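Side-chain contacts in putrescine aminotransferase (Halomonas elongata DSM 2581, PDB 6GWI), which probably catalyses the pyridoxal-5'-phosphate-dependent transfer of amino groups from amines such as putrescine to keto-acid acceptors: residues B[31-34]-B[40-43]; B[59-64]-B[334-339]; B[352-357]-B[373-378]. All blocks are in the same frame, centred on the assembly; numbering follows the deposited sequence.

The three contacts come one after another along the chain and illustrate how a class III aminotransferase of fold type I is assembled from local and distant pieces. Contact 1 lies in the hairpin of strands 31-37 and 40-43. Its centre is about 21 Å from that of contact 2, but the two meet where Ile41 packs on Tyr63. Contact 2 ties the loop 59-64 to helix 324-339, which is followed by helix 342-359, the helix of contact 3; these centres are about 19 Å apart. Contacts 1 and 3, about 25 Å apart between centres, do not touch. Contacts 1 and 2 both reach the second subunit and so belong to the dimer interface region, whereas contact 3 stays within its own chain.

Contact 1: B[31-34]-B[40-43]; sequences RVVT and YIHD
Val33 and Asp43 face each other as a non-hydrogen-bonded pair in an antiparallel beta hairpin near the N-terminal end of the chain, their CA atoms 4.2 Å apart. The next rung is fixed by Thr34 N, which donates to His42 O over 2.9 Å in a nearly straight bond (173° at the hydrogen). On the other side of the pair, Val32 O lies 3.0 Å from Asp43 CA, a CA-H...O contact. Val33 has CG1 anti to its own N (chi1 179°), and this branch passes beside His42 O and on to Ile41 CB, at 4.2 Å. The backbone of His42 also bonds with His35, and with Thr34 turned back from the extended conformation the arrangement is consistent with a classic beta bulge, in which two residues of one strand oppose one of the other. The segments meet at 122°, well short of antiparallel. Asp43 aims its carboxylate away from 31-34, where OD1 accepts from Asn47 N in the turn that leads to strand 48-50. Arg31 and Val32 pair in parallel with a strand of the second subunit, which continues the sheet into the neighbouring chain, and Tyr82 of that subunit packs on both Val33 and Ile41.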
loop_
_atom_site.group_PDB
_atom_site.type_symbol
_atom_site.label_atom_id
_atom_site.label_comp_id
_atom_site.label_asym_id
_atom_site.label_seq_id
_atom_site.Cartn_x
_atom_site.Cartn_y
_atom_site.Cartn_z
ATOM N N ARG B 31 11.810 -21.716 2.842
ATOM C CA ARG B 31 10.827 -22.612 2.257
ATOM C C ARG B 31 10.298 -21.987 0.975
ATOM O O ARG B 31 10.165 -20.766 0.869
ATOM C CB ARG B 31 9.689 -22.824 3.250
ATOM C CG ARG B 31 10.096 -23.494 4.555
ATOM C CD ARG B 31 9.078 -23.146 5.632
ATOM N NE ARG B 31 9.434 -23.651 6.956
ATOM C CZ ARG B 31 8.914 -23.195 8.094
ATOM N NH1 ARG B 31 9.286 -23.726 9.251
ATOM N NH2 ARG B 31 8.062 -22.178 8.083
ATOM N N VAL B 32 9.988 -22.827 -0.006
ATOM C CA VAL B 32 9.541 -22.355 -1.312
ATOM C C VAL B 32 8.167 -22.953 -1.572
ATOM O O VAL B 32 8.041 -24.164 -1.796
ATOM C CB VAL B 32 10.527 -22.717 -2.432
ATOM C CG1 VAL B 32 10.088 -22.077 -3.736
ATOM C CG2 VAL B 32 11.937 -22.264 -2.077
ATOM N N VAL B 33 7.138 -22.111 -1.530
ATOM C CA VAL B 33 5.762 -22.533 -1.772
ATOM C C VAL B 33 5.446 -22.317 -3.244
ATOM O O VAL B 33 5.624 -21.210 -3.770
ATOM C CB VAL B 33 4.787 -21.755 -0.871
ATOM C CG1 VAL B 33 3.340 -22.168 -1.138
ATOM C CG2 VAL B 33 5.153 -21.966 0.596
ATOM N N THR B 34 4.937 -23.355 -3.904
ATOM C CA THR B 34 4.840 -23.346 -5.357
ATOM C C THR B 34 3.427 -23.481 -5.899
ATOM O O THR B 34 3.146 -22.930 -6.966
ATOM C CB THR B 34 5.693 -24.478 -5.956
ATOM O OG1 THR B 34 5.248 -25.741 -5.444
ATOM C CG2 THR B 34 7.156 -24.281 -5.613
ATOM N N TYR B 40 -4.950 -26.605 0.991
ATOM C CA TYR B 40 -3.611 -27.178 1.053
ATOM C C TYR B 40 -2.633 -26.399 0.186
ATOM O O TYR B 40 -2.964 -25.995 -0.934
ATOM C CB TYR B 40 -3.620 -28.647 0.598
ATOM C CG TYR B 40 -4.415 -29.555 1.501
ATOM C CD1 TYR B 40 -3.824 -30.142 2.610
ATOM C CD2 TYR B 40 -5.755 -29.821 1.253
ATOM C CE1 TYR B 40 -4.542 -30.970 3.446
ATOM C CE2 TYR B 40 -6.482 -30.647 2.085
ATOM C CZ TYR B 40 -5.869 -31.218 3.181
ATOM O OH TYR B 40 -6.578 -32.044 4.020
ATOM N N ILE B 41 -1.418 -26.223 0.704
ATOM C CA ILE B 41 -0.314 -25.645 -0.048
ATOM C C ILE B 41 0.723 -26.732 -0.293
ATOM O O ILE B 41 0.778 -27.750 0.406
ATOM C CB ILE B 41 0.330 -24.444 0.677
ATOM C CG1 ILE B 41 0.910 -24.887 2.025
ATOM C CG2 ILE B 41 -0.693 -23.339 0.852
ATOM C CD1 ILE B 41 1.669 -23.806 2.760
ATOM N N HIS B 42 1.573 -26.494 -1.287
ATOM C CA HIS B 42 2.632 -27.423 -1.654
ATOM C C HIS B 42 3.943 -26.663 -1.783
ATOM O O HIS B 42 3.961 -25.522 -2.253
ATOM C CB HIS B 42 2.310 -28.130 -2.971
ATOM C CG HIS B 42 1.061 -28.953 -2.927
ATOM N ND1 HIS B 42 -0.200 -28.397 -2.979
ATOM C CD2 HIS B 42 0.878 -30.291 -2.843
ATOM C CE1 HIS B 42 -1.105 -29.357 -2.928
ATOM N NE2 HIS B 42 -0.478 -30.516 -2.846
ATOM N N ASP B 43 5.037 -27.292 -1.360
ATOM C CA ASP B 43 6.352 -26.670 -1.432
ATOM C C ASP B 43 7.216 -27.371 -2.477
ATOM O O ASP B 43 6.858 -28.420 -3.022
ATOM C CB ASP B 43 7.038 -26.669 -0.055
ATOM C CG ASP B 43 7.409 -28.059 0.439
ATOM O OD1 ASP B 43 7.447 -29.017 -0.363
ATOM O OD2 ASP B 43 7.678 -28.189 1.651
#

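Contact 2: B[59-64]-B[334-339]; sequences VNLGYG and LELLEA
Behind Leu61, which reaches across to Leu336 and Leu337, the ring of Tyr63 carries Val59 CG1 over the centre of one face, 4.0 Å above its plane. At the edge of that ring the hydroxyl is hydrogen-bonded to Asp51, and Tyr81 of the second subunit packs against both Val59 and Tyr63. The chain from Val59 to Gly62 forms a type I beta turn, closed by Gly62 N on Val59 O at 3.2 Å, and the turn presents Leu61 to the last turn of helix 324-339. The two methyls of Leu61 divide the work. CD1, the extended branch (chi2 -177°), meets Leu336 CB at 3.8 Å, the side chains crossing at about a right angle; CD2 presses on Leu337 CD2 at 3.5 Å, tighter than usual for two carbons. Truncation of Leu61 to an alanine would probably open a gap between turn and helix and leave Leu337 CD2 without its closest neighbour here. Val342, at the start of helix 342-359, touches Leu61 and Leu337 alike and extends this apolar cluster. The turn's backbone is held separately, Leu61 N by Ser289 OG and Gly62 O by Tyr291 OH.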
loop_
_atom_site.group_PDB
_atom_site.type_symbol
_atom_site.label_atom_id
_atom_site.label_comp_id
_atom_site.label_asym_id
_atom_site.label_seq_id
_atom_site.Cartn_x
_atom_site.Cartn_y
_atom_site.Cartn_z
ATOM N N VAL B 59 -7.179 -15.955 2.673
ATOM C CA VAL B 59 -7.699 -16.796 1.593
ATOM C C VAL B 59 -8.985 -17.484 2.043
ATOM O O VAL B 59 -9.010 -18.696 2.287
ATOM C CB VAL B 59 -6.649 -17.826 1.131
ATOM C CG1 VAL B 59 -7.140 -18.567 -0.108
ATOM C CG2 VAL B 59 -5.305 -17.145 0.853
ATOM N N ASN B 60 -10.073 -16.714 2.124
ATOM C CA ASN B 60 -11.293 -17.219 2.746
ATOM C C ASN B 60 -11.966 -18.285 1.889
ATOM O O ASN B 60 -12.438 -19.301 2.413
ATOM C CB ASN B 60 -12.253 -16.061 3.013
ATOM C CG ASN B 60 -11.806 -15.189 4.171
ATOM O OD1 ASN B 60 -10.761 -15.429 4.780
ATOM N ND2 ASN B 60 -12.600 -14.174 4.485
ATOM N N LEU B 61 -12.026 -18.078 0.575
ATOM C CA LEU B 61 -12.630 -19.059 -0.319
ATOM C C LEU B 61 -11.666 -20.170 -0.727
ATOM O O LEU B 61 -11.991 -20.952 -1.628
ATOM C CB LEU B 61 -13.179 -18.370 -1.568
ATOM C CG LEU B 61 -14.409 -17.486 -1.354
ATOM C CD1 LEU B 61 -14.876 -16.928 -2.689
ATOM C CD2 LEU B 61 -15.543 -18.237 -0.658
ATOM N N GLY B 62 -10.503 -20.262 -0.089
ATOM C CA GLY B 62 -9.559 -21.315 -0.395
ATOM C C GLY B 62 -8.881 -21.127 -1.733
ATOM O O GLY B 62 -9.212 -20.206 -2.486
ATOM N N TYR B 63 -7.921 -21.989 -2.037
ATOM C CA TYR B 63 -7.191 -21.899 -3.289
ATOM C C TYR B 63 -7.935 -22.661 -4.380
ATOM O O TYR B 63 -8.637 -23.641 -4.114
ATOM C CB TYR B 63 -5.774 -22.451 -3.118
ATOM C CG TYR B 63 -4.985 -21.797 -1.994
ATOM C CD1 TYR B 63 -4.256 -20.634 -2.212
ATOM C CD2 TYR B 63 -4.966 -22.349 -0.718
ATOM C CE1 TYR B 63 -3.535 -20.036 -1.192
ATOM C CE2 TYR B 63 -4.248 -21.756 0.309
ATOM C CZ TYR B 63 -3.535 -20.602 0.064
ATOM O OH TYR B 63 -2.818 -20.008 1.079
ATOM N N GLY B 64 -7.755 -22.212 -5.618
ATOM C CA GLY B 64 -8.330 -22.887 -6.764
ATOM C C GLY B 64 -9.736 -22.483 -7.145
ATOM O O GLY B 64 -10.413 -23.253 -7.837
ATOM N N LEU B 334 -16.910 -11.381 -3.022
ATOM C CA LEU B 334 -18.051 -11.063 -2.169
ATOM C C LEU B 334 -19.326 -11.741 -2.667
ATOM O O LEU B 334 -20.108 -12.266 -1.868
ATOM C CB LEU B 334 -18.255 -9.551 -2.089
ATOM C CG LEU B 334 -17.100 -8.727 -1.518
ATOM C CD1 LEU B 334 -17.451 -7.250 -1.570
ATOM C CD2 LEU B 334 -16.783 -9.158 -0.095
ATOM N N GLU B 335 -19.566 -11.717 -3.983
ATOM C CA GLU B 335 -20.767 -12.345 -4.529
ATOM C C GLU B 335 -20.799 -13.838 -4.222
ATOM O O GLU B 335 -21.863 -14.401 -3.939
ATOM C CB GLU B 335 -20.841 -12.115 -6.039
ATOM C CG GLU B 335 -21.166 -10.686 -6.443
ATOM C CD GLU B 335 -20.883 -10.409 -7.911
ATOM O OE1 GLU B 335 -20.232 -11.248 -8.570
ATOM O OE2 GLU B 335 -21.305 -9.343 -8.407
ATOM N N LEU B 336 -19.641 -14.501 -4.296
ATOM C CA LEU B 336 -19.574 -15.926 -3.996
ATOM C C LEU B 336 -19.767 -16.180 -2.505
ATOM O O LEU B 336 -20.537 -17.065 -2.111
ATOM C CB LEU B 336 -18.233 -16.491 -4.462
ATOM C CG LEU B 336 -18.046 -16.587 -5.975
ATOM C CD1 LEU B 336 -16.597 -16.896 -6.305
ATOM C CD2 LEU B 336 -18.970 -17.643 -6.558
ATOM N N LEU B 337 -19.078 -15.407 -1.660
ATOM C CA LEU B 337 -19.252 -15.557 -0.219
ATOM C C LEU B 337 -20.721 -15.461 0.156
ATOM O O LEU B 337 -21.207 -16.218 1.006
ATOM C CB LEU B 337 -18.458 -14.487 0.530
ATOM C CG LEU B 337 -16.950 -14.687 0.665
ATOM C CD1 LEU B 337 -16.289 -13.404 1.148
ATOM C CD2 LEU B 337 -16.653 -15.835 1.608
ATOM N N GLU B 338 -21.445 -14.533 -0.473
ATOM C CA GLU B 338 -22.857 -14.330 -0.176
ATOM C C GLU B 338 -23.727 -15.398 -0.832
ATOM O O GLU B 338 -24.583 -15.999 -0.174
ATOM C CB GLU B 338 -23.286 -12.936 -0.640
ATOM C CG GLU B 338 -24.695 -12.544 -0.232
ATOM C CD GLU B 338 -25.032 -11.112 -0.603
ATOM O OE1 GLU B 338 -24.506 -10.618 -1.623
ATOM O OE2 GLU B 338 -25.823 -10.478 0.127
ATOM N N ALA B 339 -23.528 -15.638 -2.132
ATOM C CA ALA B 339 -24.403 -16.558 -2.852
ATOM C C ALA B 339 -24.286 -17.979 -2.321
ATOM O O ALA B 339 -25.266 -18.730 -2.338
ATOM C CB ALA B 339 -24.087 -16.533 -4.347
#

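Contact 3: B[352-357]-B[373-378]; sequences PYLAER and LGLMGA
Leu354 points from helix 342-359 into the hairpin turn at 373-376, where its CD2 methyl meets Gly374 O at 3.7 Å and Leu375 CD2 at 3.8 Å. Both leucines touch through CD2, crossing obliquely, but bring it there by different torsions. In Leu354, CG stands anti to the backbone N (chi1 172°) and CD2 is the branch extending away from CA, which brings that methyl out to the turn. In Leu375, CG lies beside the backbone N (chi1 -71°) and CD1 is the extended branch, leaving the folded-back CD2 to touch the helix side chain, 4.1 Å from Leu354 CB. Leu373 and Met376 bond to each other in both directions, as in a two-residue beta hairpin, with Gly374 at a positive phi close to that of a type II' turn. Farther along the helix, the poorly ordered Arg357 lays CG over one face of the Tyr353 ring, toward its rim, and its NH2 donates to Tyr353 OH; Asp433 forms a salt bridge with Arg357 and a hydrogen bond with Tyr353 OH. No hydrogen bond crosses the contact: Gly374 O is buried against a methyl without a partner, so at the leucines helix and hairpin probably hold by apolar contact and exclusion of water.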
loop_
_atom_site.group_PDB
_atom_site.type_symbol
_atom_site.label_atom_id
_atom_site.label_comp_id
_atom_site.label_asym_id
_atom_site.label_seq_id
_atom_site.Cartn_x
_atom_site.Cartn_y
_atom_site.Cartn_z
ATOM N N PRO B 352 -19.040 -23.663 15.064
ATOM C CA PRO B 352 -19.366 -24.587 16.161
ATOM C C PRO B 352 -18.658 -25.924 16.054
ATOM O O PRO B 352 -18.277 -26.499 17.081
ATOM C CB PRO B 352 -20.891 -24.738 16.044
ATOM C CG PRO B 352 -21.339 -23.447 15.440
ATOM C CD PRO B 352 -20.248 -23.060 14.469
ATOM N N TYR B 353 -18.444 -26.432 14.838
ATOM C CA TYR B 353 -17.770 -27.716 14.696
ATOM C C TYR B 353 -16.308 -27.602 15.108
ATOM O O TYR B 353 -15.789 -28.456 15.836
ATOM C CB TYR B 353 -17.890 -28.219 13.260
ATOM C CG TYR B 353 -17.333 -29.609 13.075
ATOM C CD1 TYR B 353 -18.081 -30.726 13.416
ATOM C CD2 TYR B 353 -16.056 -29.804 12.568
ATOM C CE1 TYR B 353 -17.576 -31.998 13.253
ATOM C CE2 TYR B 353 -15.542 -31.072 12.401
ATOM C CZ TYR B 353 -16.306 -32.166 12.744
ATOM O OH TYR B 353 -15.798 -33.435 12.580
ATOM N N LEU B 354 -15.626 -26.549 14.650
ATOM C CA LEU B 354 -14.271 -26.282 15.119
ATOM C C LEU B 354 -14.236 -26.182 16.640
ATOM O O LEU B 354 -13.354 -26.750 17.293
ATOM C CB LEU B 354 -13.735 -24.995 14.489
ATOM C CG LEU B 354 -12.399 -24.500 15.054
ATOM C CD1 LEU B 354 -11.289 -25.505 14.771
ATOM C CD2 LEU B 354 -12.035 -23.129 14.502
ATOM N N ALA B 355 -15.192 -25.450 17.219
ATOM C CA ALA B 355 -15.188 -25.207 18.658
ATOM C C ALA B 355 -15.171 -26.510 19.447
ATOM O O ALA B 355 -14.401 -26.660 20.403
ATOM C CB ALA B 355 -16.407 -24.366 19.041
ATOM N N GLU B 356 -16.019 -27.469 19.068
ATOM C CA GLU B 356 -16.068 -28.729 19.804
ATOM C C GLU B 356 -14.811 -29.557 19.565
ATOM O O GLU B 356 -14.250 -30.127 20.509
ATOM C CB GLU B 356 -17.330 -29.512 19.434
ATOM C CG GLU B 356 -17.579 -29.681 17.945
ATOM C CD GLU B 356 -18.785 -30.558 17.654
ATOM O OE1 GLU B 356 -19.850 -30.007 17.301
ATOM O OE2 GLU B 356 -18.674 -31.795 17.802
ATOM N N ARG B 357 -14.342 -29.630 18.317
ATOM C CA ARG B 357 -13.115 -30.368 18.037
ATOM C C ARG B 357 -11.911 -29.671 18.662
ATOM O O ARG B 357 -11.001 -30.328 19.182
ATOM C CB ARG B 357 -12.921 -30.513 16.528
ATOM C CG ARG B 357 -13.984 -31.343 15.806
ATOM C CD ARG B 357 -14.095 -32.768 16.337
ATOM N NE ARG B 357 -14.784 -33.637 15.383
ATOM C CZ ARG B 357 -15.094 -34.912 15.605
ATOM N NH1 ARG B 357 -14.789 -35.487 16.761
ATOM N NH2 ARG B 357 -15.716 -35.613 14.667
ATOM N N LEU B 373 -13.538 -18.573 17.933
ATOM C CA LEU B 373 -14.729 -17.820 17.562
ATOM C C LEU B 373 -14.794 -17.840 16.044
ATOM O O LEU B 373 -13.820 -17.466 15.383
ATOM C CB LEU B 373 -14.680 -16.387 18.093
ATOM C CG LEU B 373 -15.849 -15.479 17.703
ATOM C CD1 LEU B 373 -17.182 -16.070 18.149
ATOM C CD2 LEU B 373 -15.665 -14.084 18.281
ATOM N N GLY B 374 -15.924 -18.270 15.495
ATOM C CA GLY B 374 -15.963 -18.518 14.066
ATOM C C GLY B 374 -14.859 -19.486 13.693
ATOM O O GLY B 374 -14.723 -20.560 14.288
ATOM N N LEU B 375 -14.052 -19.121 12.699
ATOM C CA LEU B 375 -12.895 -19.921 12.303
ATOM C C LEU B 375 -11.582 -19.217 12.647
ATOM O O LEU B 375 -10.629 -19.218 11.866
ATOM C CB LEU B 375 -12.963 -20.265 10.817
ATOM C CG LEU B 375 -14.047 -21.292 10.460
ATOM C CD1 LEU B 375 -14.172 -21.457 8.953
ATOM C CD2 LEU B 375 -13.790 -22.650 11.119
ATOM N N MET B 376 -11.526 -18.621 13.836
ATOM C CA MET B 376 -10.285 -18.172 14.454
ATOM C C MET B 376 -10.148 -18.919 15.773
ATOM O O MET B 376 -11.103 -18.974 16.554
ATOM C CB MET B 376 -10.282 -16.661 14.702
ATOM C CG MET B 376 -8.971 -16.122 15.279
ATOM S SD MET B 376 -9.021 -14.369 15.727
ATOM C CE MET B 376 -9.528 -13.618 14.182
ATOM N N GLY B 377 -8.973 -19.488 16.022
ATOM C CA GLY B 377 -8.757 -20.256 17.230
ATOM C C GLY B 377 -7.352 -20.053 17.757
ATOM O O GLY B 377 -6.441 -19.648 17.032
ATOM N N ALA B 378 -7.195 -20.342 19.047
ATOM C CA ALA B 378 -5.900 -20.208 19.697
ATOM C C ALA B 378 -5.765 -21.231 20.814
ATOM O O ALA B 378 -6.755 -21.648 21.422
ATOM C CB ALA B 378 -5.701 -18.795 20.257
#